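Local atomic coordinates of PATF (Prochloron didemni, PDB entry 4BG2), a protein that is probably related to the prenyltransferases of cyanobactin biosynthesis and belongs to the patellamide pathway, though its own reaction is not firmly established. Residues 145-148 and 149-153; 167-170 and 171-175; 209-212 and 213-217; 250-253 and 254-257; 266-269 and 270-273. All coordinates share one frame; numbering follows the deposited sequence.

How the interactions relate
All five contacts are local turns on the outside of an antiparallel barrel, at helix starts, helix ends or, in interaction 4, a short irregular helical turn after strand 242-247. Interactions 1 and 2 lie on consecutive helices, 147-157 and 163-172, and share an acid-arginine cluster; interaction 1 is partly buried, interaction 2 the most buried of the five, running on into a barrel strand. It touches interaction 3 through Val168 and Tyr211, but interaction 3 is itself a surface contact, built on amides and a tyrosine ring. Interactions 4 and 5 are partly buried neighbours, where Tyr267 packs on Pro254 and Ile250, and both lean on aromatic and aliphatic groups. Interactions 1 and 5 lie on opposite sides of the chain's centre.

Interaction 1 of 5, residues 145-148 and 149-153; sequences DTEE and LARTA
Leu149 meets Thr146 twice: its N gives a weak bond to Thr146 O at 3.2 Å, and its CD1 comes to 4.2 Å from Thr146 CB. Thr146 holds the N-cap position without capping; its OG1 is bonded to Lys204 instead. Ala150 N makes a regular helical bond to the same Thr146 O, 3.2 Å long and nearly straight at 166°, with the donor in the carbonyl plane. Arg151 then reaches back one turn. Its chain runs extended from CG to NE, and a near right-angle turn about CD-NE (chi4 86°) brings NH1 to 2.7 Å from Glu147 OE1. Guanidinium and carboxylate planes stand 35° apart and the hydrogen bond is weak in angle, so this salt bridge probably owes more to charge than to direction. The other carboxylate oxygen, Glu147 OE2, is paired with Arg171. Thr152 N bonds to Glu148 O at 3.2 Å; its OG1 lies 3.0 Å from Glu148 O, but His110 NE2 is also a partner of that hydroxyl, so where its proton goes is not settled. The first turns of helix 147-157 rest on helix 101-110 through Leu149 and Thr152, on strand 133-140 through Ile140, and on helix 163-172 through Arg171.

Interaction 2 of 5, residues 167-170 and 171-175; sequences RVLL and RDTMV
Arg171 N and Asp172 N each bond back four residues, to Arg167 O and Val168 O, both at 2.9 Å, as the chain leaves helix 163-172 for the strand beginning at Thr173. The i to i+4 series is carried one step further by a side chain: Thr173 OG1 donates to Leu169 O over 2.6 Å. This short bond lies in the carbonyl plane and falls on a lone pair, the C=O...OG1 angle being 127°. Chi1 of -71° turns OG1 back beside Thr173 N, on the side that faces the last turn. A water donates to Leu170 O at 3.1 Å and makes a weak bond to Thr173 O, spanning the bend, though other acceptors compete for its protons.

Here an outer helix runs straight into strand 173-181, which lies between 133-140 and 186-194 in a closed antiparallel barrel ringed by helices, consistent with the ABBA fold of related prenyltransferases. On the outward side Arg167 and Arg171 lie alongside each other and point the same way, both chains bent at chi2 and chi3. Arg171 CG lies over one face of the Arg167 guanidinium, toward its rim, 3.8 Å above the plane, and Arg171 CD is 3.6 Å from Arg167 NH2. Both arginines gather round Glu147: Arg171 NH1 forms salt bridges with it and with Asp145, whereas the Arg167 pair is long and weak. The Asp172 carboxylate is tied to the start of helix 206-215, OD1 accepting from Gly205 N and OD2 from Leu208 N.

Interaction 3 of 5, residues 209-212 and 213-217; sequences EQYT and QKNLS
Tyr211 and Asn215 stack one turn apart at the C-terminal end of helix 206-215, a surface helix packed outside the barrel against helix 163-172. The two side chains cross at about a right angle, yet their flat groups are nearly parallel, with ring and amide planes 18° apart. Asn215 lies over one ring face: ND2 stands 3.6 Å above the plane and toward the rim, while CB makes a CH-pi contact 4.2 Å from the ring centroid. Tyr211 puts its ring there by holding CG anti to its own N (chi1 176°), beside the carbonyl carbon.

That carbonyl fixes the amide's rotation. Asn215 ND2 donates to Tyr211 O at 2.7 Å, in the carbonyl plane on a lone pair, and the oxygen lies exactly in the amide plane of Asn215. Asn215 N bonds to the same oxygen at 2.8 Å, so backbone and side chain of one residue grip it together. Glu164, from helix 163-172, is a further acceptor for ND2 and also touches the Tyr211 side chain.

Round the helix, the Gln210 and Gln213 amides are turned 64° from each other and come close, but at an angle that makes no hydrogen bond, and Gln210 OE1 rests 3.4 Å from Lys214 CE. Leu216 is the first residue to leave the helix, although its N still bonds to Thr212 O at 3.0 Å. Thr212 OG1 is bonded to Leu208 O, and the methyl Leu216 CD1 settles against the Thr212 branches, 3.9 Å from OG1 and 4.0 Å from CG2.

Interaction 4 of 5, residues 250-253 and 254-257; sequences IKDL and PKYF
Tyr256 and Phe257 both bring their rings back to carbonyls of the preceding turn. One face of the Tyr256 ring carries Lys255 CB over its centre, and Asp252 O approaches obliquely, 3.1 Å from CD2; the ring of His247 also meets it, the two planes about 20° apart. At the edge of the Phe257 ring, near its plane, lies Leu253 O, 3.6 Å from CD2, while Leu253 CD2 packs 4.1 Å from Phe257 CE2.

Leu253 O takes two backbone bonds of 2.9 Å. Tyr256 N comes from above the carbonyl plane, whereas Phe257 N arrives almost in line with C=O, at 168°. Lys255 N bonds to Asp252 O at 3.1 Å. The Lys255 chain, extended beyond CG, passes Asp252, its CE 3.5 Å from OD1, leaving NZ in a long salt bridge of 3.7 Å. Pro254, with no N-H to give, is pressed tightly on its neighbour, CD 3.4 Å from Leu253 CB.

Mixed three- and four-residue bonding of this kind marks a short, irregular helical turn, here in the connection from strand 242-247. Leu253 and Phe257 lay it on strand 276-284, at Val279 and Ile281, so it forms part of the outer layer of the antiparallel barrel.

Interaction 5 of 5, residues 266-269 and 270-273; sequences IYNF and CQSQ
Gln273 folds back over Phe269, four residues earlier, and its side chain can be followed atom by atom. CB stands 3.8 Å from Phe269 O. CG is nearer, 3.3 Å from that oxygen, and lies over the ring face as a CH-pi donor 3.7 Å from the centroid, displaced toward CZ. A bend at chi2 (-55°) then keeps the rest of the chain along the ring: CD is 3.7 Å from Phe269 CE1, with OE1 near CZ and NE2 near CE1. Amide and ring are stacked, their planes only 11° apart.

This is the C-terminal end of helix 261-272, one of the helices packed outside the barrel; a little further on, Cys275 forms a disulfide with Cys306. Phe269 O is the shared acceptor here. Ser272 OG donates to it at 2.8 Å, tilted 33° from the carbonyl plane, and the backbone N atoms of Ser272 and Gln273 add weak bonds. On the inner side, Cys270 SG touches Ile266 CG2 at 4.4 Å, and both residues pack on Phe298 of strand 295-303. The Phe269 ring meets Phe26 edge-to-face and touches Ala25, while Gln273 reaches Thr21 on helix 3-25.

Interaction 1 of 5, residues 145-148 and 149-153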
loop_
_atom_site.group_PDB
_atom_site.type_symbol
_atom_site.label_atom_id
_atom_site.label_comp_id
_atom_site.label_asym_id
_atom_site.label_seq_id
_atom_site.Cartn_x
_atom_site.Cartn_y
_atom_site.Cartn_z
ATOM N N ASP A 145 -19.694 -0.448 -9.972
ATOM C CA ASP A 145 -20.387 -0.136 -8.729
ATOM C C ASP A 145 -19.972 -1.218 -7.739
ATOM O O ASP A 145 -20.313 -2.389 -7.916
ATOM C CB ASP A 145 -21.910 -0.119 -8.922
ATOM C CG ASP A 145 -22.677 -0.033 -7.600
ATOM O OD1 ASP A 145 -22.118 0.462 -6.596
ATOM O OD2 ASP A 145 -23.854 -0.455 -7.571
ATOM N N THR A 146 -19.221 -0.821 -6.711
ATOM C CA THR A 146 -18.551 -1.772 -5.847
ATOM C C THR A 146 -18.957 -1.624 -4.388
ATOM O O THR A 146 -18.212 -2.009 -3.484
ATOM C CB THR A 146 -17.029 -1.667 -6.020
ATOM O OG1 THR A 146 -16.601 -0.317 -5.800
ATOM C CG2 THR A 146 -16.654 -2.087 -7.436
ATOM N N GLU A 147 -20.176 -1.129 -4.176
ATOM C CA GLU A 147 -20.775 -1.057 -2.844
ATOM C C GLU A 147 -20.753 -2.368 -2.059
ATOM O O GLU A 147 -20.472 -2.334 -0.857
ATOM C CB GLU A 147 -22.213 -0.540 -2.901
ATOM C CG GLU A 147 -22.287 0.967 -2.781
ATOM C CD GLU A 147 -23.648 1.473 -2.372
ATOM O OE1 GLU A 147 -24.182 0.972 -1.370
ATOM O OE2 GLU A 147 -24.176 2.386 -3.036
ATOM N N GLU A 148 -21.026 -3.507 -2.708
ATOM C CA GLU A 148 -21.034 -4.787 -1.976
ATOM C C GLU A 148 -19.652 -5.187 -1.422
ATOM O O GLU A 148 -19.542 -5.743 -0.324
ATOM C CB GLU A 148 -21.672 -5.922 -2.795
ATOM C CG GLU A 148 -20.813 -6.596 -3.865
ATOM C CD GLU A 148 -20.818 -5.870 -5.202
ATOM O OE1 GLU A 148 -20.604 -4.626 -5.217
ATOM O OE2 GLU A 148 -21.023 -6.545 -6.240
ATOM N N LEU A 149 -18.588 -4.875 -2.163
ATOM C CA LEU A 149 -17.225 -5.117 -1.680
ATOM C C LEU A 149 -16.944 -4.237 -0.476
ATOM O O LEU A 149 -16.418 -4.697 0.535
ATOM C CB LEU A 149 -16.190 -4.815 -2.771
ATOM C CG LEU A 149 -16.307 -5.573 -4.090
ATOM C CD1 LEU A 149 -15.138 -5.275 -5.009
ATOM C CD2 LEU A 149 -16.401 -7.061 -3.815
ATOM N N ALA A 150 -17.273 -2.951 -0.605
ATOM C CA ALA A 150 -17.010 -1.959 0.427
ATOM C C ALA A 150 -17.814 -2.251 1.676
ATOM O O ALA A 150 -17.316 -2.028 2.777
ATOM C CB ALA A 150 -17.332 -0.557 -0.084
ATOM N N ARG A 151 -19.042 -2.761 1.524
ATOM C CA ARG A 151 -19.850 -3.185 2.692
ATOM C C ARG A 151 -19.209 -4.295 3.493
ATOM O O ARG A 151 -19.101 -4.212 4.711
ATOM C CB ARG A 151 -21.234 -3.678 2.288
ATOM C CG ARG A 151 -22.227 -2.557 2.112
ATOM C CD ARG A 151 -23.648 -3.062 1.983
ATOM N NE ARG A 151 -24.520 -1.895 2.070
ATOM C CZ ARG A 151 -24.858 -1.135 1.037
ATOM N NH1 ARG A 151 -24.455 -1.451 -0.193
ATOM N NH2 ARG A 151 -25.627 -0.070 1.238
ATOM N N THR A 152 -18.785 -5.345 2.799
ATOM C CA THR A 152 -18.095 -6.457 3.442
ATOM C C THR A 152 -16.884 -5.955 4.227
ATOM O O THR A 152 -16.726 -6.288 5.402
ATOM C CB THR A 152 -17.629 -7.467 2.406
ATOM O OG1 THR A 152 -18.746 -7.913 1.620
ATOM C CG2 THR A 152 -16.948 -8.657 3.088
ATOM N N ALA A 153 -16.046 -5.124 3.593
ATOM C CA ALA A 153 -14.860 -4.548 4.275
ATOM C C ALA A 153 -15.254 -3.725 5.498
ATOM O O ALA A 153 -14.638 -3.836 6.566
ATOM C CB ALA A 153 -14.039 -3.691 3.306
#

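Interaction 2 of 5, residues 167-170 and 171-175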
loop_
_atom_site.group_PDB
_atom_site.type_symbol
_atom_site.label_atom_id
_atom_site.label_comp_id
_atom_site.label_asym_id
_atom_site.label_seq_id
_atom_site.Cartn_x
_atom_site.Cartn_y
_atom_site.Cartn_z
ATOM N N ARG A 167 -20.996 7.090 3.356
ATOM C CA ARG A 167 -21.249 7.178 1.913
ATOM C C ARG A 167 -19.959 7.299 1.106
ATOM O O ARG A 167 -19.832 6.680 0.061
ATOM C CB ARG A 167 -22.196 8.351 1.586
ATOM C CG ARG A 167 -23.588 8.191 2.196
ATOM C CD ARG A 167 -24.351 6.992 1.624
ATOM N NE ARG A 167 -24.645 7.180 0.199
ATOM C CZ ARG A 167 -24.884 6.202 -0.675
ATOM N NH1 ARG A 167 -24.864 4.922 -0.294
ATOM N NH2 ARG A 167 -25.132 6.508 -1.947
ATOM N N VAL A 168 -19.013 8.099 1.582
ATOM C CA VAL A 168 -17.706 8.167 0.934
ATOM C C VAL A 168 -17.080 6.774 0.872
ATOM O O VAL A 168 -16.562 6.360 -0.169
ATOM C CB VAL A 168 -16.743 9.137 1.652
ATOM C CG1 VAL A 168 -15.362 9.052 1.048
ATOM C CG2 VAL A 168 -17.265 10.587 1.593
ATOM N N LEU A 169 -17.111 6.059 1.987
ATOM C CA LEU A 169 -16.513 4.713 2.044
ATOM C C LEU A 169 -17.286 3.718 1.171
ATOM O O LEU A 169 -16.691 2.906 0.474
ATOM C CB LEU A 169 -16.453 4.210 3.494
ATOM C CG LEU A 169 -15.639 5.083 4.429
ATOM C CD1 LEU A 169 -15.640 4.552 5.845
ATOM C CD2 LEU A 169 -14.210 5.245 3.925
ATOM N N LEU A 170 -18.613 3.776 1.212
ATOM C CA LEU A 170 -19.425 2.820 0.447
ATOM C C LEU A 170 -19.309 3.051 -1.068
ATOM O O LEU A 170 -19.361 2.095 -1.840
ATOM C CB LEU A 170 -20.897 2.891 0.868
ATOM C CG LEU A 170 -21.323 2.223 2.181
ATOM C CD1 LEU A 170 -22.809 2.458 2.434
ATOM C CD2 LEU A 170 -21.018 0.731 2.153
ATOM N N ARG A 171 -19.140 4.310 -1.487
ATOM C CA ARG A 171 -19.172 4.668 -2.906
ATOM C C ARG A 171 -17.793 4.817 -3.568
ATOM O O ARG A 171 -17.641 4.433 -4.717
ATOM C CB ARG A 171 -19.949 5.969 -3.117
ATOM C CG ARG A 171 -21.427 5.940 -2.722
ATOM C CD ARG A 171 -22.242 4.882 -3.453
ATOM N NE ARG A 171 -21.993 4.870 -4.901
ATOM C CZ ARG A 171 -22.469 3.951 -5.748
ATOM N NH1 ARG A 171 -23.239 2.959 -5.316
ATOM N NH2 ARG A 171 -22.177 4.025 -7.039
ATOM N N ASP A 172 -16.792 5.358 -2.867
ATOM C CA ASP A 172 -15.495 5.682 -3.497
ATOM C C ASP A 172 -14.307 4.780 -3.112
ATOM O O ASP A 172 -13.182 5.009 -3.574
ATOM C CB ASP A 172 -15.146 7.146 -3.226
ATOM C CG ASP A 172 -16.075 8.124 -3.974
ATOM O OD1 ASP A 172 -16.869 7.690 -4.856
ATOM O OD2 ASP A 172 -16.000 9.335 -3.681
ATOM N N THR A 173 -14.550 3.758 -2.287
ATOM C CA THR A 173 -13.484 2.819 -1.890
ATOM C C THR A 173 -12.974 2.134 -3.137
ATOM O O THR A 173 -13.715 1.474 -3.853
ATOM C CB THR A 173 -13.964 1.808 -0.823
ATOM O OG1 THR A 173 -14.144 2.499 0.406
ATOM C CG2 THR A 173 -12.954 0.690 -0.581
HETATM N N MSE A 174 -11.691 2.325 -3.409
HETATM C CA MSE A 174 -11.047 1.705 -4.562
HETATM C C MSE A 174 -9.965 0.722 -4.152
HETATM O O MSE A 174 -9.538 -0.076 -4.953
HETATM C CB MSE A 174 -10.429 2.809 -5.410
HETATM C CG MSE A 174 -10.596 2.580 -6.902
HETATM SE SE MSE A 174 -9.826 4.191 -7.790
HETATM C CE MSE A 174 -7.937 3.675 -7.543
ATOM N N VAL A 175 -9.507 0.803 -2.914
ATOM C CA VAL A 175 -8.532 -0.132 -2.382
ATOM C C VAL A 175 -8.994 -0.551 -0.982
ATOM O O VAL A 175 -9.465 0.269 -0.198
ATOM C CB VAL A 175 -7.109 0.494 -2.242
ATOM C CG1 VAL A 175 -6.082 -0.588 -1.990
ATOM C CG2 VAL A 175 -6.703 1.300 -3.456
HETATM O O HOH W 1 -17.047 1.206 -3.662
#

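Interaction 3 of 5, residues 209-212 and 213-217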
loop_
_atom_site.group_PDB
_atom_site.type_symbol
_atom_site.label_atom_id
_atom_site.label_comp_id
_atom_site.label_asym_id
_atom_site.label_seq_id
_atom_site.Cartn_x
_atom_site.Cartn_y
_atom_site.Cartn_z
ATOM N N GLU A 209 -13.832 13.996 -2.702
ATOM C CA GLU A 209 -13.510 15.397 -2.994
ATOM C C GLU A 209 -14.358 16.327 -2.140
ATOM O O GLU A 209 -13.826 17.241 -1.493
ATOM C CB GLU A 209 -13.763 15.742 -4.466
ATOM C CG GLU A 209 -12.699 15.231 -5.420
ATOM C CD GLU A 209 -13.075 15.389 -6.889
ATOM O OE1 GLU A 209 -13.926 16.268 -7.215
ATOM O OE2 GLU A 209 -12.521 14.624 -7.714
ATOM N N GLN A 210 -15.671 16.074 -2.140
ATOM C CA GLN A 210 -16.610 16.901 -1.372
ATOM C C GLN A 210 -16.322 16.829 0.113
ATOM O O GLN A 210 -16.359 17.847 0.792
ATOM C CB GLN A 210 -18.084 16.525 -1.615
ATOM C CG GLN A 210 -18.751 17.331 -2.697
ATOM C CD GLN A 210 -18.536 18.842 -2.583
ATOM O OE1 GLN A 210 -18.901 19.476 -1.578
ATOM N NE2 GLN A 210 -17.951 19.426 -3.631
ATOM N N TYR A 211 -16.073 15.616 0.603
ATOM C CA TYR A 211 -15.795 15.396 2.013
ATOM C C TYR A 211 -14.532 16.152 2.406
ATOM O O TYR A 211 -14.483 16.812 3.439
ATOM C CB TYR A 211 -15.627 13.891 2.296
ATOM C CG TYR A 211 -15.237 13.603 3.717
ATOM C CD1 TYR A 211 -16.200 13.426 4.694
ATOM C CD2 TYR A 211 -13.902 13.556 4.095
ATOM C CE1 TYR A 211 -15.849 13.183 6.018
ATOM C CE2 TYR A 211 -13.544 13.326 5.414
ATOM C CZ TYR A 211 -14.521 13.141 6.369
ATOM O OH TYR A 211 -14.175 12.890 7.671
ATOM N N THR A 212 -13.530 16.058 1.546
ATOM C CA THR A 212 -12.290 16.779 1.692
ATOM C C THR A 212 -12.502 18.299 1.742
ATOM O O THR A 212 -12.018 18.977 2.650
ATOM C CB THR A 212 -11.331 16.396 0.553
ATOM O OG1 THR A 212 -11.023 15.012 0.676
ATOM C CG2 THR A 212 -10.018 17.202 0.618
ATOM N N GLN A 213 -13.233 18.816 0.782
ATOM C CA GLN A 213 -13.489 20.265 0.729
ATOM C C GLN A 213 -14.203 20.754 1.976
ATOM O O GLN A 213 -13.814 21.758 2.532
ATOM C CB GLN A 213 -14.290 20.628 -0.505
ATOM C CG GLN A 213 -13.527 20.396 -1.790
ATOM C CD GLN A 213 -14.443 20.454 -3.004
ATOM O OE1 GLN A 213 -15.383 19.664 -3.139
ATOM N NE2 GLN A 213 -14.191 21.401 -3.881
ATOM N N LYS A 214 -15.217 20.021 2.429
ATOM C CA LYS A 214 -15.980 20.408 3.624
ATOM C C LYS A 214 -15.274 20.174 4.951
ATOM O O LYS A 214 -15.475 20.928 5.897
ATOM C CB LYS A 214 -17.319 19.670 3.657
ATOM C CG LYS A 214 -18.254 20.035 2.517
ATOM C CD LYS A 214 -19.418 19.057 2.457
ATOM C CE LYS A 214 -20.477 19.500 1.458
ATOM N NZ LYS A 214 -21.650 18.574 1.475
ATOM N N ASN A 215 -14.465 19.119 5.044
ATOM C CA ASN A 215 -14.012 18.674 6.350
ATOM C C ASN A 215 -12.521 18.776 6.625
ATOM O O ASN A 215 -12.130 18.796 7.776
ATOM C CB ASN A 215 -14.494 17.236 6.597
ATOM C CG ASN A 215 -16.004 17.109 6.457
ATOM O OD1 ASN A 215 -16.727 17.210 7.431
ATOM N ND2 ASN A 215 -16.482 16.940 5.240
ATOM N N LEU A 216 -11.688 18.765 5.593
ATOM C CA LEU A 216 -10.261 18.633 5.821
ATOM C C LEU A 216 -9.586 19.996 5.754
ATOM O O LEU A 216 -10.169 20.958 5.282
ATOM C CB LEU A 216 -9.626 17.661 4.832
ATOM C CG LEU A 216 -10.050 16.198 4.961
ATOM C CD1 LEU A 216 -9.193 15.335 4.055
ATOM C CD2 LEU A 216 -9.992 15.695 6.405
ATOM N N SER A 217 -8.350 20.064 6.230
ATOM C CA SER A 217 -7.688 21.336 6.412
ATOM C C SER A 217 -7.431 22.041 5.074
ATOM O O SER A 217 -7.463 21.426 3.999
ATOM C CB SER A 217 -6.367 21.126 7.131
ATOM O OG SER A 217 -5.430 20.510 6.266
#

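Interaction 4 of 5, residues 250-253 and 254-257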
loop_
_atom_site.group_PDB
_atom_site.type_symbol
_atom_site.label_atom_id
_atom_site.label_comp_id
_atom_site.label_asym_id
_atom_site.label_seq_id
_atom_site.Cartn_x
_atom_site.Cartn_y
_atom_site.Cartn_z
ATOM N N ILE A 250 8.415 13.024 -9.834
ATOM C CA ILE A 250 9.096 13.075 -8.546
ATOM C C ILE A 250 9.507 14.492 -8.146
ATOM O O ILE A 250 9.378 14.872 -6.982
ATOM C CB ILE A 250 10.326 12.145 -8.536
ATOM C CG1 ILE A 250 9.867 10.698 -8.721
ATOM C CG2 ILE A 250 11.095 12.286 -7.221
ATOM C CD1 ILE A 250 10.996 9.706 -8.896
ATOM N N LYS A 251 9.973 15.268 -9.114
ATOM C CA LYS A 251 10.497 16.610 -8.856
ATOM C C LYS A 251 9.429 17.594 -8.381
ATOM O O LYS A 251 9.744 18.649 -7.858
ATOM C CB LYS A 251 11.225 17.137 -10.097
ATOM C CG LYS A 251 12.544 16.412 -10.321
ATOM C CD LYS A 251 13.065 16.449 -11.751
ATOM C CE LYS A 251 14.057 15.309 -11.956
ATOM N NZ LYS A 251 14.781 15.398 -13.249
ATOM N N ASP A 252 8.164 17.227 -8.534
ATOM C CA ASP A 252 7.072 18.032 -8.011
ATOM C C ASP A 252 6.895 17.918 -6.494
ATOM O O ASP A 252 6.209 18.756 -5.916
ATOM C CB ASP A 252 5.756 17.663 -8.713
ATOM C CG ASP A 252 5.666 18.213 -10.140
ATOM O OD1 ASP A 252 6.390 19.179 -10.491
ATOM O OD2 ASP A 252 4.845 17.666 -10.911
ATOM N N LEU A 253 7.476 16.906 -5.840
ATOM C CA LEU A 253 7.234 16.734 -4.395
ATOM C C LEU A 253 7.645 17.941 -3.544
ATOM O O LEU A 253 6.872 18.368 -2.693
ATOM C CB LEU A 253 7.879 15.457 -3.825
ATOM C CG LEU A 253 7.316 14.084 -4.209
ATOM C CD1 LEU A 253 8.078 13.027 -3.423
ATOM C CD2 LEU A 253 5.816 13.940 -3.980
ATOM N N PRO A 254 8.862 18.484 -3.752
ATOM C CA PRO A 254 9.281 19.678 -2.978
ATOM C C PRO A 254 8.382 20.909 -3.133
ATOM O O PRO A 254 8.453 21.826 -2.312
ATOM C CB PRO A 254 10.682 19.984 -3.524
ATOM C CG PRO A 254 11.167 18.694 -4.085
ATOM C CD PRO A 254 9.954 17.981 -4.609
ATOM N N LYS A 255 7.566 20.948 -4.184
ATOM C CA LYS A 255 6.574 22.014 -4.336
ATOM C C LYS A 255 5.486 21.912 -3.280
ATOM O O LYS A 255 4.916 22.917 -2.911
ATOM C CB LYS A 255 5.945 21.991 -5.735
ATOM C CG LYS A 255 6.968 22.203 -6.838
ATOM C CD LYS A 255 6.349 22.305 -8.224
ATOM C CE LYS A 255 7.446 22.262 -9.281
ATOM N NZ LYS A 255 7.046 22.832 -10.603
ATOM N N TYR A 256 5.204 20.707 -2.780
ATOM C CA TYR A 256 4.046 20.515 -1.911
ATOM C C TYR A 256 4.347 20.028 -0.504
ATOM O O TYR A 256 3.499 20.156 0.384
ATOM C CB TYR A 256 3.054 19.556 -2.574
ATOM C CG TYR A 256 2.799 19.887 -4.020
ATOM C CD1 TYR A 256 2.108 21.047 -4.379
ATOM C CD2 TYR A 256 3.287 19.076 -5.036
ATOM C CE1 TYR A 256 1.898 21.370 -5.708
ATOM C CE2 TYR A 256 3.084 19.396 -6.367
ATOM C CZ TYR A 256 2.391 20.538 -6.697
ATOM O OH TYR A 256 2.188 20.844 -8.020
ATOM N N PHE A 257 5.535 19.462 -0.302
ATOM C CA PHE A 257 5.921 18.923 0.982
ATOM C C PHE A 257 7.310 19.419 1.365
ATOM O O PHE A 257 8.178 19.565 0.502
ATOM C CB PHE A 257 5.960 17.384 0.903
ATOM C CG PHE A 257 4.673 16.763 0.437
ATOM C CD1 PHE A 257 3.624 16.577 1.325
ATOM C CD2 PHE A 257 4.500 16.371 -0.883
ATOM C CE1 PHE A 257 2.438 16.002 0.900
ATOM C CE2 PHE A 257 3.308 15.803 -1.311
ATOM C CZ PHE A 257 2.279 15.620 -0.415
#

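Interaction 5 of 5, residues 266-269 and 270-273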
loop_
_atom_site.group_PDB
_atom_site.type_symbol
_atom_site.label_atom_id
_atom_site.label_comp_id
_atom_site.label_asym_id
_atom_site.label_seq_id
_atom_site.Cartn_x
_atom_site.Cartn_y
_atom_site.Cartn_z
ATOM N N ILE A 266 15.368 10.095 1.461
ATOM C CA ILE A 266 14.519 9.248 0.626
ATOM C C ILE A 266 14.259 9.938 -0.705
ATOM O O ILE A 266 14.284 9.293 -1.763
ATOM C CB ILE A 266 13.162 8.914 1.294
ATOM C CG1 ILE A 266 13.370 8.132 2.585
ATOM C CG2 ILE A 266 12.276 8.107 0.352
ATOM C CD1 ILE A 266 12.235 8.290 3.579
ATOM N N TYR A 267 14.011 11.247 -0.653
ATOM C CA TYR A 267 13.722 11.999 -1.861
ATOM C C TYR A 267 14.880 11.971 -2.844
ATOM O O TYR A 267 14.691 11.730 -4.032
ATOM C CB TYR A 267 13.383 13.450 -1.515
ATOM C CG TYR A 267 13.212 14.287 -2.743
ATOM C CD1 TYR A 267 12.110 14.107 -3.573
ATOM C CD2 TYR A 267 14.159 15.231 -3.097
ATOM C CE1 TYR A 267 11.950 14.870 -4.715
ATOM C CE2 TYR A 267 14.014 15.991 -4.244
ATOM C CZ TYR A 267 12.906 15.804 -5.043
ATOM O OH TYR A 267 12.736 16.550 -6.170
ATOM N N ASN A 268 16.075 12.223 -2.330
ATOM C CA ASN A 268 17.313 12.199 -3.125
ATOM C C ASN A 268 17.567 10.842 -3.728
ATOM O O ASN A 268 17.930 10.720 -4.902
ATOM C CB ASN A 268 18.497 12.563 -2.238
ATOM C CG ASN A 268 18.510 14.025 -1.860
ATOM O OD1 ASN A 268 17.898 14.866 -2.516
ATOM N ND2 ASN A 268 19.209 14.331 -0.796
ATOM N N PHE A 269 17.376 9.808 -2.914
ATOM C CA PHE A 269 17.537 8.456 -3.414
ATOM C C PHE A 269 16.600 8.221 -4.598
ATOM O O PHE A 269 17.019 7.700 -5.629
ATOM C CB PHE A 269 17.280 7.439 -2.315
ATOM C CG PHE A 269 17.130 6.045 -2.832
ATOM C CD1 PHE A 269 18.245 5.292 -3.164
ATOM C CD2 PHE A 269 15.870 5.502 -3.030
ATOM C CE1 PHE A 269 18.108 4.011 -3.660
ATOM C CE2 PHE A 269 15.729 4.219 -3.527
ATOM C CZ PHE A 269 16.847 3.472 -3.835
ATOM N N CYS A 270 15.341 8.632 -4.457
ATOM C CA CYS A 270 14.353 8.442 -5.525
ATOM C C CYS A 270 14.719 9.113 -6.845
ATOM O O CYS A 270 14.538 8.489 -7.909
ATOM C CB CYS A 270 12.974 8.919 -5.091
ATOM S SG CYS A 270 12.140 7.723 -4.051
ATOM N N GLN A 271 15.247 10.350 -6.771
ATOM C CA GLN A 271 15.580 11.137 -7.963
ATOM C C GLN A 271 16.771 10.579 -8.728
ATOM O O GLN A 271 16.909 10.839 -9.920
ATOM C CB GLN A 271 15.779 12.664 -7.665
ATOM C CG GLN A 271 17.041 13.098 -6.874
ATOM C CD GLN A 271 17.206 14.622 -6.702
ATOM O OE1 GLN A 271 17.521 15.118 -5.606
ATOM N NE2 GLN A 271 17.002 15.364 -7.781
ATOM N N SER A 272 17.623 9.810 -8.060
ATOM C CA SER A 272 18.740 9.156 -8.723
ATOM C C SER A 272 18.390 7.762 -9.262
ATOM O O SER A 272 19.171 7.185 -10.013
ATOM C CB SER A 272 19.908 9.028 -7.756
ATOM O OG SER A 272 19.516 8.333 -6.595
ATOM N N GLN A 273 17.242 7.205 -8.874
ATOM C CA GLN A 273 16.866 5.850 -9.330
ATOM C C GLN A 273 16.043 5.856 -10.614
ATOM O O GLN A 273 15.149 6.663 -10.778
ATOM C CB GLN A 273 16.069 5.114 -8.256
ATOM C CG GLN A 273 16.848 4.711 -7.024
ATOM C CD GLN A 273 18.067 3.896 -7.363
ATOM O OE1 GLN A 273 17.977 2.696 -7.620
ATOM N NE2 GLN A 273 19.222 4.547 -7.392
#